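Local coordinates for protein PrgA (Enterococcus faecalis, PDB 6Z9K) that extends far outside the cell from the cell wall and provides surface exclusion that protects against unwanted conjugation, here represented by its CAP domain, at residues A[85-88]-A[89-93]; A[156-159]-A[160-164]. All coordinates share one frame; numbering follows the deposited sequence.

How the interactions relate
Both contacts are local and sit at opposite ends of helices: interaction 1 closes helix 70-90, interaction 2 opens helix 160-176. They lie on opposite sides of the chain's centre, with centres 27 Å apart. Each is partly buried, but Lys89, Lys90 and Gly92 of interaction 1 are exposed, whereas no touching residue of interaction 2 is. At residues 85-93 the chemistry is that of a helix C-terminus, backbone carbonyls bonded in a Schellman motif, with charged side chains around it. At residues 156-164 it is a serine N-cap with a valine packed on the first turn. The two helices are themselves joined, because Glu75 and Tyr79 of helix 70-90 bond to Lys160 and Gln164.

Interaction 1: residues A[85-88]-A[89-93]; sequences NDVR and KKLGL
The last turn of helix 70-90 closes on itself in a C-terminal cap, where Leu93 folds back onto Arg88 in the CAP domain of PrgA. Arg88 O accepts from Leu93 N at 2.9 Å in a nearly straight bond (167° at the hydrogen), although the donor stands above the carbonyl plane. Leu91 N gives its better bond to Val87 O and a weak one to Arg88 O. The side chains of Arg88 and Leu93 cross at about a right angle, and Leu93 CB lies 3.8 Å above one guanidinium face, displaced toward its rim. A bend at chi3 (65°) of Arg88 brings the face of the group beneath this CB. The guanidinium is fixed further by three carbonyls: NE bonds to Ser94 O, just past the cap, NH1 to Leu189 O at the end of helix 184-189 and NH2 to Gln191 O just beyond it.

Asp86 and Lys90, one turn apart, meet on another side of the helix. Their salt bridge is long, 3.9 Å from Asp86 OD2 to Lys90 NZ, and a water bridges the pair, donating to Asp86 OD2 and accepting from Lys90 NZ at 2.8 Å. The lysine chain runs extended beyond CG, with its CG 3.4 Å from Asp86 O, and its ammonium also pairs with Glu240 of helix 239-245. Val87 CG1 and Leu91 CD1 make a looser apolar contact at 4.4 Å.

Gly92, with positive phi (63°), is the C-prime residue, and its N bonds to Lys89 O; together with the Leu93-Arg88 bond this makes the Schellman motif that ends the helix.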
loop_
_atom_site.group_PDB
_atom_site.type_symbol
_atom_site.label_atom_id
_atom_site.label_comp_id
_atom_site.label_asym_id
_atom_site.label_seq_id
_atom_site.Cartn_x
_atom_site.Cartn_y
_atom_site.Cartn_z
ATOM N N ASN A 85 4.721 -6.983 -2.774
ATOM C CA ASN A 85 5.620 -7.752 -3.673
ATOM C C ASN A 85 5.515 -9.244 -3.338
ATOM O O ASN A 85 5.666 -10.064 -4.259
ATOM C CB ASN A 85 7.078 -7.335 -3.595
ATOM C CG ASN A 85 7.394 -6.150 -4.477
ATOM O OD1 ASN A 85 6.606 -5.883 -5.393
ATOM N ND2 ASN A 85 8.576 -5.549 -4.272
ATOM N N ASP A 86 5.293 -9.595 -2.087
ATOM C CA ASP A 86 5.158 -11.019 -1.702
ATOM C C ASP A 86 3.975 -11.593 -2.499
ATOM O O ASP A 86 4.099 -12.675 -3.063
ATOM C CB ASP A 86 5.077 -11.125 -0.191
ATOM C CG ASP A 86 4.842 -12.530 0.338
ATOM O OD1 ASP A 86 5.714 -13.350 0.109
ATOM O OD2 ASP A 86 3.785 -12.772 0.965
ATOM N N VAL A 87 2.852 -10.895 -2.540
ATOM C CA VAL A 87 1.652 -11.356 -3.266
ATOM C C VAL A 87 1.968 -11.315 -4.757
ATOM O O VAL A 87 1.712 -12.262 -5.492
ATOM C CB VAL A 87 0.463 -10.460 -2.908
ATOM C CG1 VAL A 87 -0.763 -10.768 -3.716
ATOM C CG2 VAL A 87 0.170 -10.556 -1.430
ATOM N N ARG A 88 2.535 -10.205 -5.236
ATOM C CA ARG A 88 2.776 -10.039 -6.693
ATOM C C ARG A 88 3.715 -11.145 -7.191
ATOM O O ARG A 88 3.434 -11.726 -8.282
ATOM C CB ARG A 88 3.334 -8.647 -6.962
ATOM C CG ARG A 88 2.259 -7.583 -6.831
ATOM C CD ARG A 88 2.759 -6.191 -7.124
ATOM N NE ARG A 88 3.196 -5.991 -8.505
ATOM C CZ ARG A 88 2.454 -5.564 -9.511
ATOM N NH1 ARG A 88 1.217 -5.122 -9.336
ATOM N NH2 ARG A 88 2.976 -5.558 -10.719
ATOM N N LYS A 89 4.763 -11.479 -6.435
ATOM C CA LYS A 89 5.725 -12.512 -6.844
ATOM C C LYS A 89 4.979 -13.862 -6.903
ATOM O O LYS A 89 5.193 -14.646 -7.886
ATOM C CB LYS A 89 6.909 -12.585 -5.880
ATOM C CG LYS A 89 7.973 -13.585 -6.327
ATOM C CD LYS A 89 9.202 -13.484 -5.496
ATOM C CE LYS A 89 10.352 -14.240 -6.124
ATOM N NZ LYS A 89 11.493 -14.332 -5.175
ATOM N N LYS A 90 4.087 -14.139 -5.972
ATOM C CA LYS A 90 3.384 -15.456 -6.009
ATOM C C LYS A 90 2.544 -15.536 -7.281
ATOM O O LYS A 90 2.397 -16.649 -7.812
ATOM C CB LYS A 90 2.525 -15.649 -4.768
ATOM C CG LYS A 90 3.379 -15.931 -3.536
ATOM C CD LYS A 90 2.605 -15.971 -2.256
ATOM C CE LYS A 90 3.468 -16.381 -1.067
ATOM N NZ LYS A 90 2.645 -16.380 0.176
ATOM N N LEU A 91 2.053 -14.398 -7.767
ATOM C CA LEU A 91 1.167 -14.348 -8.959
ATOM C C LEU A 91 1.985 -14.109 -10.236
ATOM O O LEU A 91 1.380 -14.018 -11.313
ATOM C CB LEU A 91 0.068 -13.291 -8.773
ATOM C CG LEU A 91 -0.979 -13.549 -7.701
ATOM C CD1 LEU A 91 -1.996 -12.432 -7.636
ATOM C CD2 LEU A 91 -1.680 -14.880 -7.889
ATOM N N GLY A 92 3.307 -14.123 -10.168
ATOM C CA GLY A 92 4.213 -13.951 -11.313
ATOM C C GLY A 92 4.083 -12.592 -11.964
ATOM O O GLY A 92 4.203 -12.497 -13.206
ATOM N N LEU A 93 3.806 -11.563 -11.162
ATOM C CA LEU A 93 3.703 -10.144 -11.592
ATOM C C LEU A 93 5.002 -9.385 -11.328
ATOM O O LEU A 93 5.792 -9.773 -10.431
ATOM C CB LEU A 93 2.567 -9.513 -10.799
ATOM C CG LEU A 93 1.172 -10.046 -11.070
ATOM C CD1 LEU A 93 0.211 -9.579 -10.023
ATOM C CD2 LEU A 93 0.724 -9.605 -12.424
HETATM O O HOH W 1 4.631 -14.904 2.622
HETATM O O HOH W 2 1.566 -13.762 0.260
#

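Interaction 2: residues A[156-159]-A[160-164]; sequences GKVS and KYTLQ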
loop_
_atom_site.group_PDB
_atom_site.type_symbol
_atom_site.label_atom_id
_atom_site.label_comp_id
_atom_site.label_asym_id
_atom_site.label_seq_id
_atom_site.Cartn_x
_atom_site.Cartn_y
_atom_site.Cartn_z
ATOM N N GLY A 156 -1.112 15.045 15.650
ATOM C CA GLY A 156 -0.463 14.597 14.407
ATOM C C GLY A 156 0.360 13.322 14.572
ATOM O O GLY A 156 1.044 12.971 13.584
ATOM N N LYS A 157 0.349 12.657 15.734
ATOM C CA LYS A 157 1.243 11.500 15.999
ATOM C C LYS A 157 0.454 10.184 16.074
ATOM O O LYS A 157 -0.741 10.211 16.377
ATOM C CB LYS A 157 2.064 11.709 17.268
ATOM C CG LYS A 157 3.042 12.875 17.197
ATOM C CD LYS A 157 3.649 13.138 18.537
ATOM C CE LYS A 157 4.731 14.194 18.495
ATOM N NZ LYS A 157 5.886 13.779 19.325
ATOM N N VAL A 158 1.121 9.081 15.741
ATOM C CA VAL A 158 0.543 7.702 15.654
ATOM C C VAL A 158 1.719 6.738 15.770
ATOM O O VAL A 158 2.791 7.071 15.262
ATOM C CB VAL A 158 -0.302 7.454 14.378
ATOM C CG1 VAL A 158 0.433 7.740 13.097
ATOM C CG2 VAL A 158 -0.824 6.047 14.310
ATOM N N SER A 159 1.545 5.593 16.421
ATOM C CA SER A 159 2.690 4.687 16.650
ATOM C C SER A 159 3.017 3.997 15.340
ATOM O O SER A 159 2.106 3.815 14.501
ATOM C CB SER A 159 2.472 3.689 17.739
ATOM O OG SER A 159 1.688 2.611 17.308
ATOM N N LYS A 160 4.276 3.632 15.194
ATOM C CA LYS A 160 4.789 2.837 14.068
ATOM C C LYS A 160 4.010 1.516 14.008
ATOM O O LYS A 160 3.604 1.089 12.924
ATOM C CB LYS A 160 6.275 2.603 14.308
ATOM C CG LYS A 160 6.950 1.647 13.353
ATOM C CD LYS A 160 8.417 1.632 13.530
ATOM C CE LYS A 160 9.089 0.977 12.362
ATOM N NZ LYS A 160 10.553 1.169 12.461
ATOM N N TYR A 161 3.737 0.919 15.156
ATOM C CA TYR A 161 2.926 -0.323 15.232
ATOM C C TYR A 161 1.587 -0.084 14.534
ATOM O O TYR A 161 1.169 -0.869 13.679
ATOM C CB TYR A 161 2.721 -0.752 16.689
ATOM C CG TYR A 161 1.750 -1.892 16.825
ATOM C CD1 TYR A 161 0.385 -1.661 16.914
ATOM C CD2 TYR A 161 2.184 -3.203 16.785
ATOM C CE1 TYR A 161 -0.528 -2.702 16.972
ATOM C CE2 TYR A 161 1.284 -4.262 16.856
ATOM C CZ TYR A 161 -0.075 -4.009 16.967
ATOM O OH TYR A 161 -0.978 -5.056 17.022
ATOM N N THR A 162 0.894 0.971 14.934
ATOM C CA THR A 162 -0.450 1.300 14.410
ATOM C C THR A 162 -0.395 1.516 12.901
ATOM O O THR A 162 -1.278 0.998 12.240
ATOM C CB THR A 162 -1.042 2.522 15.101
ATOM O OG1 THR A 162 -1.196 2.072 16.434
ATOM C CG2 THR A 162 -2.356 2.958 14.493
ATOM N N LEU A 163 0.569 2.282 12.398
ATOM C CA LEU A 163 0.673 2.458 10.929
ATOM C C LEU A 163 0.890 1.106 10.244
ATOM O O LEU A 163 0.264 0.866 9.201
ATOM C CB LEU A 163 1.805 3.405 10.583
ATOM C CG LEU A 163 1.621 4.852 11.027
ATOM C CD1 LEU A 163 2.933 5.630 10.851
ATOM C CD2 LEU A 163 0.451 5.477 10.275
ATOM N N GLN A 164 1.742 0.214 10.764
ATOM C CA GLN A 164 2.021 -1.075 10.063
ATOM C C GLN A 164 0.761 -1.936 10.122
ATOM O O GLN A 164 0.448 -2.633 9.145
ATOM C CB GLN A 164 3.223 -1.806 10.667
ATOM C CG GLN A 164 4.529 -1.086 10.377
ATOM C CD GLN A 164 5.781 -1.838 10.773
ATOM O OE1 GLN A 164 5.729 -2.889 11.407
ATOM N NE2 GLN A 164 6.892 -1.388 10.210
HETATM O O HOH W 3 -0.940 4.556 17.760
#
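Strand 157-159 runs without a gap into helix 160-164, their axes approaching to 5.3 Å with 77° between their directions, so the chain turns sharply at Ser159. This residue is the N-cap of helix 160-176. Its carbonyl O takes the first helical bond, from Leu163 N at 3.0 Å, while its side chain accepts from Thr162 N, Ser159 OG lying 3.0 Å away in a nearly straight bond (164°). The hydroxyl reaches that N-H because OG sits between the backbone N and the carbonyl carbon (chi1 79°).

Ser159 OG also lies near the plane of the Tyr161 ring, at its edge; the tyrosine comes closest with its CB, 3.6 Å from Ser159 OG. The end of the tyrosine leads away from the strand, to an edge-to-face contact with Phe49 and a cation-pi contact with Lys59.

On the apolar side, Val158 spreads its two methyls over the first turn. CG1 meets Leu163 CD2 at 3.6 Å, and CG2 presses on the methyl of Thr162, where Val158 CG2 and Thr162 CG2 are 3.5 Å apart, tighter than usual for carbons. Both pairs pass at a slant. Strand 157-159 pairs antiparallel with strand 62-64, whose Trp63 also touches Leu163 and Lys160, and Lys160 NZ reaches Glu75 in a salt bridge. The contact therefore joins the small two-strand sheet to the start of the helix. A water links Ser159 N, from which it accepts at 3.0 Å, with Thr162 OG1 at 2.8 Å.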